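Local coordinates for endo-xylogalacturonan hydrolase A (Aspergillus tubingensis, PDB 4C2L), which degrades xylogalacturonan, a component of the hairy regions of pectin, acting on a galacturonic acid backbone that carries xylose substituents, at residues 30-35 and 58-63; 77-82 and 112-117; 341-346 and 367-372; 351-356 and 373-378. One frame throughout, in Å; residues are numbered along the deposited sequence. Where two conformers were deposited one is given.

Contact 1. Residues 30-35 and 58-63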
loop_
_atom_site.group_PDB
_atom_site.type_symbol
_atom_site.label_atom_id
_atom_site.label_comp_id
_atom_site.label_asym_id
_atom_site.label_seq_id
_atom_site.Cartn_x
_atom_site.Cartn_y
_atom_site.Cartn_z
ATOM N N ASP A 30 -2.510 24.552 17.265
ATOM C CA ASP A 30 -1.654 23.661 16.485
ATOM C C ASP A 30 -0.381 23.358 17.291
ATOM O O ASP A 30 0.326 24.285 17.707
ATOM C CB ASP A 30 -1.305 24.358 15.168
ATOM C CG ASP A 30 -0.711 23.409 14.149
ATOM O OD1 ASP A 30 -0.463 22.228 14.484
ATOM O OD2 ASP A 30 -0.523 23.864 13.005
ATOM N N ASP A 31 -0.105 22.067 17.536
ATOM C CA ASP A 31 1.116 21.651 18.223
ATOM C C ASP A 31 2.306 21.427 17.296
ATOM O O ASP A 31 3.420 21.168 17.761
ATOM C CB ASP A 31 0.872 20.358 19.031
ATOM C CG ASP A 31 -0.037 20.578 20.230
ATOM O OD1 ASP A 31 0.029 21.662 20.862
ATOM O OD2 ASP A 31 -0.819 19.655 20.558
ATOM N N VAL A 32 2.083 21.493 15.986
ATOM C CA VAL A 32 3.170 21.234 15.036
ATOM C C VAL A 32 4.429 22.092 15.303
ATOM O O VAL A 32 5.525 21.562 15.321
ATOM C CB VAL A 32 2.684 21.315 13.571
ATOM C CG1 VAL A 32 3.848 21.384 12.590
ATOM C CG2 VAL A 32 1.802 20.107 13.241
ATOM N N PRO A 33 4.272 23.409 15.563
ATOM C CA PRO A 33 5.527 24.159 15.791
ATOM C C PRO A 33 6.326 23.670 16.995
ATOM O O PRO A 33 7.554 23.585 16.919
ATOM C CB PRO A 33 5.035 25.598 16.001
ATOM C CG PRO A 33 3.813 25.658 15.140
ATOM C CD PRO A 33 3.129 24.315 15.346
ATOM N N ALA A 34 5.636 23.340 18.089
ATOM C CA ALA A 34 6.294 22.775 19.267
ATOM C C ALA A 34 7.016 21.477 18.939
ATOM O O ALA A 34 8.120 21.232 19.441
ATOM C CB ALA A 34 5.291 22.541 20.391
ATOM N N ILE A 35 6.389 20.651 18.102
ATOM C CA ILE A 35 6.982 19.386 17.690
ATOM C C ILE A 35 8.232 19.590 16.817
ATOM O O ILE A 35 9.272 18.972 17.058
ATOM C CB ILE A 35 5.941 18.490 16.979
ATOM C CG1 ILE A 35 4.791 18.153 17.941
ATOM C CG2 ILE A 35 6.607 17.242 16.414
ATOM C CD1 ILE A 35 3.554 17.559 17.272
ATOM N N LEU A 58 -2.373 18.117 15.632
ATOM C CA LEU A 58 -1.516 18.507 14.533
ATOM C C LEU A 58 -2.415 19.117 13.478
ATOM O O LEU A 58 -3.160 18.411 12.805
ATOM C CB LEU A 58 -0.775 17.278 13.988
ATOM C CG LEU A 58 0.409 16.745 14.826
ATOM C CD1 LEU A 58 0.032 16.354 16.231
ATOM C CD2 LEU A 58 1.002 15.537 14.117
ATOM N N ASN A 59 -2.364 20.432 13.336
ATOM C CA ASN A 59 -3.332 21.113 12.473
ATOM C C ASN A 59 -2.721 21.599 11.155
ATOM O O ASN A 59 -3.324 22.410 10.421
ATOM C CB ASN A 59 -3.964 22.277 13.232
ATOM C CG ASN A 59 -4.743 21.824 14.445
ATOM O OD1 ASN A 59 -5.066 20.642 14.582
ATOM N ND2 ASN A 59 -5.039 22.765 15.351
ATOM N N SER A 60 -1.540 21.068 10.852
ATOM C CA SER A 60 -0.812 21.409 9.637
ATOM C C SER A 60 0.154 20.287 9.311
ATOM O O SER A 60 0.294 19.338 10.103
ATOM C CB SER A 60 -0.052 22.718 9.851
ATOM O OG SER A 60 0.841 22.606 10.944
ATOM N N VAL A 61 0.826 20.382 8.162
ATOM C CA VAL A 61 1.815 19.363 7.777
ATOM C C VAL A 61 2.916 19.273 8.832
ATOM O O VAL A 61 3.445 20.308 9.247
ATOM C CB VAL A 61 2.466 19.721 6.434
ATOM C CG1 VAL A 61 3.620 18.763 6.124
ATOM C CG2 VAL A 61 1.414 19.712 5.325
ATOM N N LEU A 62 3.245 18.058 9.261
ATOM C CA LEU A 62 4.369 17.832 10.178
ATOM C C LEU A 62 5.569 17.387 9.365
ATOM O O LEU A 62 5.573 16.299 8.790
ATOM C CB LEU A 62 4.028 16.740 11.202
ATOM C CG LEU A 62 5.154 16.327 12.153
ATOM C CD1 LEU A 62 5.684 17.521 12.930
ATOM C CD2 LEU A 62 4.651 15.251 13.112
ATOM N N ASP A 63 6.575 18.246 9.304
ATOM C CA ASP A 63 7.745 17.979 8.495
ATOM C C ASP A 63 8.855 17.471 9.409
ATOM O O ASP A 63 9.224 18.147 10.371
ATOM C CB ASP A 63 8.162 19.267 7.776
ATOM C CG ASP A 63 9.185 19.019 6.702
ATOM O OD1 ASP A 63 10.280 18.535 7.055
ATOM O OD2 ASP A 63 8.900 19.304 5.511
#
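Val-32 has the largest buried area of this contact and meets residues 58-63 with both of its methyls. Val-32 CG1, anti to the backbone N (chi1 166°), comes to 3.5 Å from Val-61 O. Val-32 CG2 packs against Leu-58 CB at 3.9 Å, and the hydroxyl oxygen of Ser-60 lies beside the valine branch. Asp-30, next in buried area, supplies the polar half. Its carboxylate is gripped by three donors, two of them on OD1. Asn-59 N gives Asp-30 OD1 a nearly straight bond of 2.9 Å (168° at the hydrogen), while Val-32 N reaches the same oxygen at 3.0 Å; the two N-H groups come from opposite faces of the carboxylate plane. Ser-60 OG donates to Asp-30 OD2 at 2.8 Å, on the syn lone pair. The bond from Val-32 N is a capping bond: Asp-30 precedes the turn into helix 32-42, which lies at the N-terminal end of the right-handed parallel beta-helix typical of glycoside hydrolase family 28. One carboxylate thereby ties the start of this helix to the bend that follows strand 55-58. The Asn-59 side chain slides past that of Asp-30 in the opposite direction, their flat groups 30° apart, and its ND2 donates to Ser-27 O. One helical turn beyond Asp-31, Ile-35 extends the apolar half, crossing both Leu-58 and Leu-62 at about a right angle. Ile-35 CG2 touches Leu-62 CD1 at 3.6 Å, and Ile-35 CD1 meets Leu-58 CD1 at 3.9 Å. Leu-58 also touches Leu-78 and Phe-80 of strand 77-80.

Contact 2. Residues 77-82 and 112-117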
loop_
_atom_site.group_PDB
_atom_site.type_symbol
_atom_site.label_atom_id
_atom_site.label_comp_id
_atom_site.label_asym_id
_atom_site.label_seq_id
_atom_site.Cartn_x
_atom_site.Cartn_y
_atom_site.Cartn_z
ATOM N N LEU A 77 -1.224 10.038 21.540
ATOM C CA LEU A 77 -2.068 10.212 20.367
ATOM C C LEU A 77 -1.633 11.463 19.611
ATOM O O LEU A 77 -1.518 12.532 20.207
ATOM C CB LEU A 77 -3.527 10.378 20.814
ATOM C CG LEU A 77 -4.565 10.733 19.718
ATOM C CD1 LEU A 77 -4.547 9.693 18.590
ATOM C CD2 LEU A 77 -5.952 10.871 20.328
ATOM N N LEU A 78 -1.339 11.314 18.319
ATOM C CA LEU A 78 -1.116 12.472 17.446
ATOM C C LEU A 78 -2.349 12.556 16.588
ATOM O O LEU A 78 -2.582 11.682 15.743
ATOM C CB LEU A 78 0.117 12.275 16.547
ATOM C CG LEU A 78 1.449 11.905 17.213
ATOM C CD1 LEU A 78 2.610 11.931 16.231
ATOM C CD2 LEU A 78 1.741 12.823 18.378
ATOM N N LYS A 79 -3.163 13.582 16.821
ATOM C CA LYS A 79 -4.427 13.675 16.137
ATOM C C LYS A 79 -4.390 14.809 15.128
ATOM O O LYS A 79 -4.301 15.976 15.512
ATOM C CB LYS A 79 -5.570 13.890 17.129
ATOM C CG LYS A 79 -6.911 13.948 16.400
ATOM C CD LYS A 79 -8.081 13.921 17.344
ATOM C CE LYS A 79 -9.371 13.709 16.572
ATOM N NZ LYS A 79 -10.513 13.926 17.504
ATOM N N PHE A 80 -4.445 14.455 13.844
ATOM C CA PHE A 80 -4.526 15.478 12.789
ATOM C C PHE A 80 -5.890 16.130 12.693
ATOM O O PHE A 80 -6.916 15.488 12.914
ATOM C CB PHE A 80 -4.172 14.876 11.434
ATOM C CG PHE A 80 -2.711 14.759 11.214
ATOM C CD1 PHE A 80 -1.970 15.869 10.795
ATOM C CD2 PHE A 80 -2.048 13.543 11.429
ATOM C CE1 PHE A 80 -0.600 15.762 10.593
ATOM C CE2 PHE A 80 -0.676 13.446 11.226
ATOM C CZ PHE A 80 0.042 14.549 10.805
ATOM N N ALA A 81 -5.896 17.422 12.357
ATOM C CA ALA A 81 -7.136 18.119 12.030
ATOM C C ALA A 81 -7.731 17.563 10.747
ATOM O O ALA A 81 -6.994 17.211 9.831
ATOM C CB ALA A 81 -6.863 19.599 11.848
ATOM N N SER A 82 -9.059 17.494 10.679
ATOM C CA SER A 82 -9.732 17.108 9.428
ATOM C C SER A 82 -9.610 18.206 8.368
ATOM O O SER A 82 -9.477 17.910 7.182
ATOM C CB SER A 82 -11.201 16.785 9.700
ATOM O OG SER A 82 -11.846 17.940 10.234
ATOM N N VAL A 112 -0.551 6.238 18.730
ATOM C CA VAL A 112 -1.541 6.245 17.661
ATOM C C VAL A 112 -1.373 7.519 16.838
ATOM O O VAL A 112 -1.253 8.614 17.406
ATOM C CB VAL A 112 -2.985 6.200 18.235
ATOM C CG1 VAL A 112 -4.010 6.295 17.110
ATOM C CG2 VAL A 112 -3.213 4.918 19.033
ATOM N N ILE A 113 -1.342 7.374 15.512
ATOM C CA ILE A 113 -1.378 8.530 14.613
ATOM C C ILE A 113 -2.757 8.466 13.973
ATOM O O ILE A 113 -3.064 7.527 13.235
ATOM C CB ILE A 113 -0.262 8.477 13.537
ATOM C CG1 ILE A 113 1.119 8.397 14.205
ATOM C CG2 ILE A 113 -0.354 9.690 12.602
ATOM C CD1 ILE A 113 2.257 8.056 13.246
ATOM N N ASP A 114 -3.579 9.466 14.260
ATOM C CA ASP A 114 -4.961 9.504 13.805
ATOM C C ASP A 114 -5.070 10.523 12.672
ATOM O O ASP A 114 -5.010 11.728 12.927
ATOM C CB ASP A 114 -5.870 9.901 14.991
ATOM C CG ASP A 114 -7.369 9.890 14.646
ATOM O OD1 ASP A 114 -7.749 9.700 13.476
ATOM O OD2 ASP A 114 -8.192 10.074 15.583
ATOM N N GLY A 115 -5.264 10.044 11.439
ATOM C CA GLY A 115 -5.434 10.921 10.278
ATOM C C GLY A 115 -6.755 11.649 10.180
ATOM O O GLY A 115 -6.895 12.553 9.349
ATOM N N ASN A 116 -7.723 11.263 11.018
ATOM C CA ASN A 116 -9.003 11.958 11.136
ATOM C C ASN A 116 -9.678 12.093 9.773
ATOM O O ASN A 116 -10.150 13.167 9.393
ATOM C CB ASN A 116 -8.778 13.332 11.797
ATOM C CG ASN A 116 -10.028 13.908 12.443
ATOM O OD1 ASN A 116 -11.101 13.294 12.452
ATOM N ND2 ASN A 116 -9.882 15.114 13.011
ATOM N N GLY A 117 -9.739 10.977 9.052
ATOM C CA GLY A 117 -10.069 10.989 7.636
ATOM C C GLY A 117 -11.536 11.062 7.266
ATOM O O GLY A 117 -11.854 11.177 6.093
HETATM O O HOH W 1 -12.320 12.987 14.906
HETATM O O HOH W 2 -7.116 14.919 8.154
#
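Phe-80 and Ile-113 lie side by side, pointing the same way, with Phe-80 CE2 4.0 Å from Ile-113 CG2. That methyl sits at the edge of the ring, as does Asp-114 O, and Leu-135 of strand 134-139 touches both side chains. Leu-78, on the sheet face of Ile-113, adds a looser contact through CD1 to Ile-113 CG1. On the opposite face, that of Leu-77, Val-112 and Asp-114, Leu-77 CD1 lies 3.7 Å from Val-112 CG1 and also meets Asp-114 CB; chi1 of 173° sets the leucine CG anti to the backbone N. Strands 77-80 and 112-114 are neighbours stacked from successive coils in one wall of the family 28 beta-helix, in parallel pairing with axes 4.8 Å apart and 7° from alignment. Three backbone bonds join them: Leu-78 N to Val-112 O, Asp-114 N to Leu-78 O, and Phe-80 N to Asp-114 O. Beyond the last, the Asn-116 side chain continues the pairing, its ND2 donating to Phe-80 O at 3.0 Å in the carbonyl plane. Asp-114 OD1 accepts from Asn-116 N at 2.9 Å, an Asx turn that bends the chain there. Lys-79 runs extended beside Asp-114 without an ion pair, Lys-79 NZ standing 4.9 Å from Asp-114 OD2, which has a long, weak ion pair with Lys-152 NZ. A water donates to Asn-116 OD1 and accepts only weakly from Lys-79 NZ; a second donates to Ala-81 O and Gly-115 O, the latter at 2.7 Å.

Contact 3. Residues 341-346 and 367-372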
loop_
_atom_site.group_PDB
_atom_site.type_symbol
_atom_site.label_atom_id
_atom_site.label_comp_id
_atom_site.label_asym_id
_atom_site.label_seq_id
_atom_site.Cartn_x
_atom_site.Cartn_y
_atom_site.Cartn_z
ATOM N N ALA A 341 -9.444 -17.434 -10.089
ATOM C CA ALA A 341 -8.355 -16.592 -10.615
ATOM C C ALA A 341 -8.650 -16.173 -12.044
ATOM O O ALA A 341 -9.223 -16.942 -12.805
ATOM C CB ALA A 341 -7.025 -17.329 -10.537
ATOM N N ASN A 342 -8.243 -14.957 -12.407
ATOM C CA ASN A 342 -8.469 -14.423 -13.744
ATOM C C ASN A 342 -7.130 -13.905 -14.252
ATOM O O ASN A 342 -6.681 -12.823 -13.862
ATOM C CB ASN A 342 -9.510 -13.294 -13.700
ATOM C CG ASN A 342 -10.080 -12.955 -15.074
ATOM O OD1 ASN A 342 -9.440 -13.169 -16.108
ATOM N ND2 ASN A 342 -11.300 -12.428 -15.089
ATOM N N LEU A 343 -6.478 -14.694 -15.097
ATOM C CA LEU A 343 -5.122 -14.383 -15.545
ATOM C C LEU A 343 -5.204 -13.892 -16.974
ATOM O O LEU A 343 -5.040 -14.668 -17.932
ATOM C CB LEU A 343 -4.217 -15.616 -15.427
ATOM C CG LEU A 343 -4.239 -16.417 -14.119
ATOM C CD1 LEU A 343 -3.279 -17.599 -14.153
ATOM C CD2 LEU A 343 -3.934 -15.525 -12.922
ATOM N N ASP A 344 -5.497 -12.602 -17.119
ATOM C CA ASP A 344 -5.646 -12.011 -18.432
ATOM C C ASP A 344 -4.337 -11.360 -18.904
ATOM O O ASP A 344 -4.214 -10.132 -18.918
ATOM C CB ASP A 344 -6.803 -10.998 -18.458
ATOM C CG ASP A 344 -7.267 -10.687 -19.876
ATOM O OD1 ASP A 344 -7.348 -11.633 -20.691
ATOM O OD2 ASP A 344 -7.552 -9.512 -20.181
ATOM N N CYS A 345 -3.361 -12.181 -19.294
ATOM C CA CYS A 345 -2.105 -11.627 -19.815
ATOM C C CYS A 345 -2.326 -10.947 -21.173
ATOM O O CYS A 345 -3.240 -11.318 -21.908
ATOM C CB CYS A 345 -1.018 -12.699 -19.910
ATOM S SG CYS A 345 -0.134 -12.881 -18.338
ATOM N N GLY A 346 -1.486 -9.961 -21.481
ATOM C CA GLY A 346 -1.619 -9.185 -22.711
ATOM C C GLY A 346 -1.256 -10.009 -23.937
ATOM O O GLY A 346 -0.439 -10.920 -23.862
ATOM N N SER A 367 -12.877 -24.824 -8.792
ATOM C CA SER A 367 -11.648 -24.009 -8.816
ATOM C C SER A 367 -11.174 -23.667 -10.231
ATOM O O SER A 367 -10.060 -24.012 -10.652
ATOM C CB SER A 367 -10.534 -24.704 -8.035
ATOM O OG SER A 367 -10.316 -26.005 -8.559
ATOM N N GLU A 368 -12.023 -22.972 -10.960
ATOM C CA GLU A 368 -11.734 -22.609 -12.323
ATOM C C GLU A 368 -10.753 -21.429 -12.377
ATOM O O GLU A 368 -10.853 -20.488 -11.594
ATOM C CB GLU A 368 -13.051 -22.257 -12.990
ATOM C CG GLU A 368 -13.019 -22.031 -14.482
ATOM C CD GLU A 368 -14.421 -21.881 -15.044
ATOM O OE1 GLU A 368 -15.295 -22.703 -14.691
ATOM O OE2 GLU A 368 -14.648 -20.936 -15.823
ATOM N N VAL A 369 -9.788 -21.513 -13.288
ATOM C CA VAL A 369 -8.847 -20.420 -13.525
ATOM C C VAL A 369 -9.037 -19.958 -14.967
ATOM O O VAL A 369 -8.806 -20.728 -15.919
ATOM C CB VAL A 369 -7.388 -20.871 -13.264
ATOM C CG1 VAL A 369 -6.393 -19.765 -13.621
ATOM C CG2 VAL A 369 -7.206 -21.313 -11.817
ATOM N N LEU A 370 -9.475 -18.717 -15.140
ATOM C CA LEU A 370 -9.612 -18.142 -16.467
ATOM C C LEU A 370 -8.249 -17.656 -16.932
ATOM O O LEU A 370 -7.513 -17.048 -16.151
ATOM C CB LEU A 370 -10.596 -16.976 -16.469
ATOM C CG LEU A 370 -12.040 -17.297 -16.073
ATOM C CD1 LEU A 370 -12.867 -16.047 -16.284
ATOM C CD2 LEU A 370 -12.585 -18.471 -16.890
ATOM N N CYS A 371 -7.909 -17.949 -18.192
ATOM C CA CYS A 371 -6.590 -17.581 -18.728
ATOM C C CYS A 371 -6.670 -17.010 -20.130
ATOM O O CYS A 371 -7.496 -17.440 -20.944
ATOM C CB CYS A 371 -5.669 -18.795 -18.795
ATOM S SG CYS A 371 -5.346 -19.659 -17.248
ATOM N N ALA A 372 -5.800 -16.041 -20.403
ATOM C CA ALA A 372 -5.511 -15.616 -21.762
ATOM C C ALA A 372 -4.010 -15.385 -21.844
ATOM O O ALA A 372 -3.428 -14.756 -20.950
ATOM C CB ALA A 372 -6.267 -14.342 -22.107
#
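Leu-343 and Val-369 cross on the inner face of two neighbouring parallel strands, stacked from successive coils in one wall of the family 28 beta-helix. With CG anti to its carbonyl carbon (chi1 -48°), Leu-343 brings CD1 to 3.8 Å from Val-369 CG1. Val-369 CG1 also lies 4.0 Å from Ala-341 CB. Cys-371 follows on this face, its SG a looser neighbour of Leu-343 CD1 and joined by a disulfide to Cys-382. The other face is mixed. Asn-342 holds CG anti to its backbone N (chi1 -164°) and crosses Leu-370, with Asn-342 OD1 near Leu-370 CB and ND2 near Leu-370 CD1. Both ends of that amide are satisfied, ND2 by a hydrogen bond with Tyr-296 OH and OD1 accepting from Ser-387 N. The strand axes run 4.7 Å apart and only 3° from parallel. Leu-370 N to Ala-341 O, Leu-343 N to Leu-370 O and Ala-372 N to Leu-343 O join the backbones. A weak bond from Cys-345 N to Ala-372 O follows where the first strand ends. On the mixed face, Asp-344 sets OD1 3.2 Å from the methyl carbon CB of Ala-372.

Contact 4. Residues 351-356 and 373-378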
loop_
_atom_site.group_PDB
_atom_site.type_symbol
_atom_site.label_atom_id
_atom_site.label_comp_id
_atom_site.label_asym_id
_atom_site.label_seq_id
_atom_site.Cartn_x
_atom_site.Cartn_y
_atom_site.Cartn_z
ATOM N N CYS A 351 4.232 -13.546 -20.376
ATOM C CA CYS A 351 3.406 -13.915 -19.230
ATOM C C CYS A 351 4.125 -14.995 -18.432
ATOM O O CYS A 351 3.635 -16.118 -18.294
ATOM C CB CYS A 351 2.046 -14.404 -19.736
ATOM S SG CYS A 351 0.792 -14.684 -18.455
ATOM N N GLY A 352 5.295 -14.649 -17.904
ATOM C CA GLY A 352 6.178 -15.626 -17.293
ATOM C C GLY A 352 5.768 -15.920 -15.863
ATOM O O GLY A 352 6.489 -15.587 -14.925
ATOM N N ILE A 353 4.616 -16.559 -15.709
ATOM C CA ILE A 353 4.107 -16.900 -14.378
ATOM C C ILE A 353 4.066 -18.408 -14.171
ATOM O O ILE A 353 3.687 -19.161 -15.076
ATOM C CB ILE A 353 2.751 -16.206 -14.069
ATOM C CG1 ILE A 353 2.212 -16.622 -12.687
ATOM C CG2 ILE A 353 1.734 -16.403 -15.177
ATOM C CD1 ILE A 353 1.029 -15.785 -12.220
ATOM N N SER A 354 4.515 -18.839 -12.999
ATOM C CA SER A 354 4.484 -20.246 -12.594
ATOM C C SER A 354 3.698 -20.383 -11.289
ATOM O O SER A 354 4.009 -19.678 -10.326
ATOM C CB SER A 354 5.914 -20.755 -12.403
ATOM O OG SER A 354 5.944 -22.120 -12.025
ATOM N N ILE A 355 2.725 -21.286 -11.261
ATOM C CA ILE A 355 1.871 -21.469 -10.104
ATOM C C ILE A 355 2.071 -22.870 -9.548
ATOM O O ILE A 355 2.079 -23.847 -10.306
ATOM C CB ILE A 355 0.396 -21.243 -10.470
ATOM C CG1 ILE A 355 0.217 -19.851 -11.086
ATOM C CG2 ILE A 355 -0.498 -21.409 -9.239
ATOM C CD1 ILE A 355 -1.140 -19.604 -11.700
ATOM N N SER A 356 2.256 -22.964 -8.236
ATOM C CA SER A 356 2.370 -24.275 -7.574
ATOM C C SER A 356 1.664 -24.241 -6.219
ATOM O O SER A 356 1.496 -23.176 -5.622
ATOM C CB SER A 356 3.824 -24.688 -7.392
ATOM O OG SER A 356 4.502 -23.774 -6.552
ATOM N N ASN A 373 -3.376 -15.938 -22.883
ATOM C CA ASN A 373 -1.952 -15.692 -23.153
ATOM C C ASN A 373 -1.010 -16.181 -22.052
ATOM O O ASN A 373 0.057 -15.607 -21.836
ATOM C CB ASN A 373 -1.705 -14.209 -23.470
ATOM C CG ASN A 373 -2.540 -13.727 -24.624
ATOM O OD1 ASN A 373 -2.360 -14.189 -25.760
ATOM N ND2 ASN A 373 -3.470 -12.806 -24.355
ATOM N N THR A 374 -1.420 -17.251 -21.375
ATOM C CA THR A 374 -0.635 -17.859 -20.319
ATOM C C THR A 374 0.245 -18.953 -20.905
ATOM O O THR A 374 -0.102 -19.547 -21.934
ATOM C CB THR A 374 -1.533 -18.451 -19.207
ATOM O OG1 THR A 374 -2.536 -19.285 -19.797
ATOM C CG2 THR A 374 -2.225 -17.327 -18.409
ATOM N N PRO A 375 1.392 -19.211 -20.274
ATOM C CA PRO A 375 2.396 -20.128 -20.822
ATOM C C PRO A 375 2.047 -21.608 -20.629
ATOM O O PRO A 375 1.230 -21.964 -19.780
ATOM C CB PRO A 375 3.645 -19.798 -20.010
ATOM C CG PRO A 375 3.119 -19.307 -18.701
ATOM C CD PRO A 375 1.859 -18.570 -19.029
ATOM N N SER A 376 2.700 -22.464 -21.407
ATOM C CA SER A 376 2.446 -23.906 -21.329
ATOM C C SER A 376 2.839 -24.513 -19.987
ATOM O O SER A 376 2.336 -25.569 -19.619
ATOM C CB SER A 376 3.159 -24.633 -22.481
ATOM O OG SER A 376 4.519 -24.224 -22.554
ATOM N N ASP A 377 3.720 -23.859 -19.244
ATOM C CA ASP A 377 4.162 -24.430 -17.969
ATOM C C ASP A 377 3.541 -23.684 -16.780
ATOM O O ASP A 377 4.162 -23.557 -15.721
ATOM C CB ASP A 377 5.699 -24.423 -17.876
ATOM C CG ASP A 377 6.294 -22.995 -17.818
ATOM O OD1 ASP A 377 5.612 -22.027 -18.222
ATOM O OD2 ASP A 377 7.456 -22.846 -17.375
ATOM N N LEU A 378 2.328 -23.172 -16.971
ATOM C CA LEU A 378 1.668 -22.353 -15.938
ATOM C C LEU A 378 1.557 -23.077 -14.596
ATOM O O LEU A 378 1.883 -22.507 -13.554
ATOM C CB LEU A 378 0.292 -21.898 -16.406
ATOM C CG LEU A 378 -0.487 -21.022 -15.420
ATOM C CD1 LEU A 378 0.209 -19.680 -15.240
ATOM C CD2 LEU A 378 -1.905 -20.839 -15.929
HETATM O O HOH W 3 5.792 -19.626 -16.916
#
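Leu-378 is the main bump of this contact: Leu-378 CD1 fits the corner formed by Ile-353 and Ile-355 of strand 350-358, 3.6 Å from Ile-353 CG2 and 3.8 Å from Ile-355 CD1. Both isoleucine side chains lie beside the leucine and point the same way. An anti chi1 of -179° carries Leu-378 CG away from its own backbone N, and CG in turn touches Ile-355 CD1. Pro-375 makes the second bump. Pro-375 CD lies 3.1 Å from Cys-351 O, in the inverse gamma turn centred on Gly-352, and CG reaches on toward Ile-353 O. Cys-351 fills the hollow beside Asn-373 and Thr-374, with Cys-351 CB 3.1 Å from Asn-373 O and its SG against Thr-374 CG2. Between the two bumps the chain arches outward as a type I beta turn from Pro-375 to Leu-378. A water beside the turn bridges the segments, donating to Ile-353 O at 2.8 Å and to Asp-377 OD1 at 2.7 Å. At the far foot of the arch a single direct hydrogen bond joins the segments, Ile-355 N to Leu-378 O at 2.7 Å. The loop 373-378, between strands 368-372 and 383-384, thus lies over the end of the last beta-helix repeat (residues 315-357): strand 350-358 pairs with strand 319-329, and Leu-343 of strand 339-344 touches Ile-355, Thr-374 and Leu-378.

Along the chain contact 1 closes before contact 2 opens, and both precede contacts 3 and 4, whose segments alternate. The first two lie toward the N-terminal end of the beta-helix, centres about 12 Å apart, joined where strand 55-58 pairs with strand 77-80 and Leu-58 makes backbone hydrogen bonds with Lys-79 and Ala-81. Contacts 3 and 4 lie at the opposite end, centres about 10 Å apart, linked by the disulfide Cys-345 to Cys-351 and by a hydrogen bond from Asn-373 ND2 to Cys-345 O. Centres of contacts 1 and 3 are about 49 Å apart. The pairs thus mark the two ends of an elongated solenoid, all away from the probable active-site residues Asp-210 and His-233.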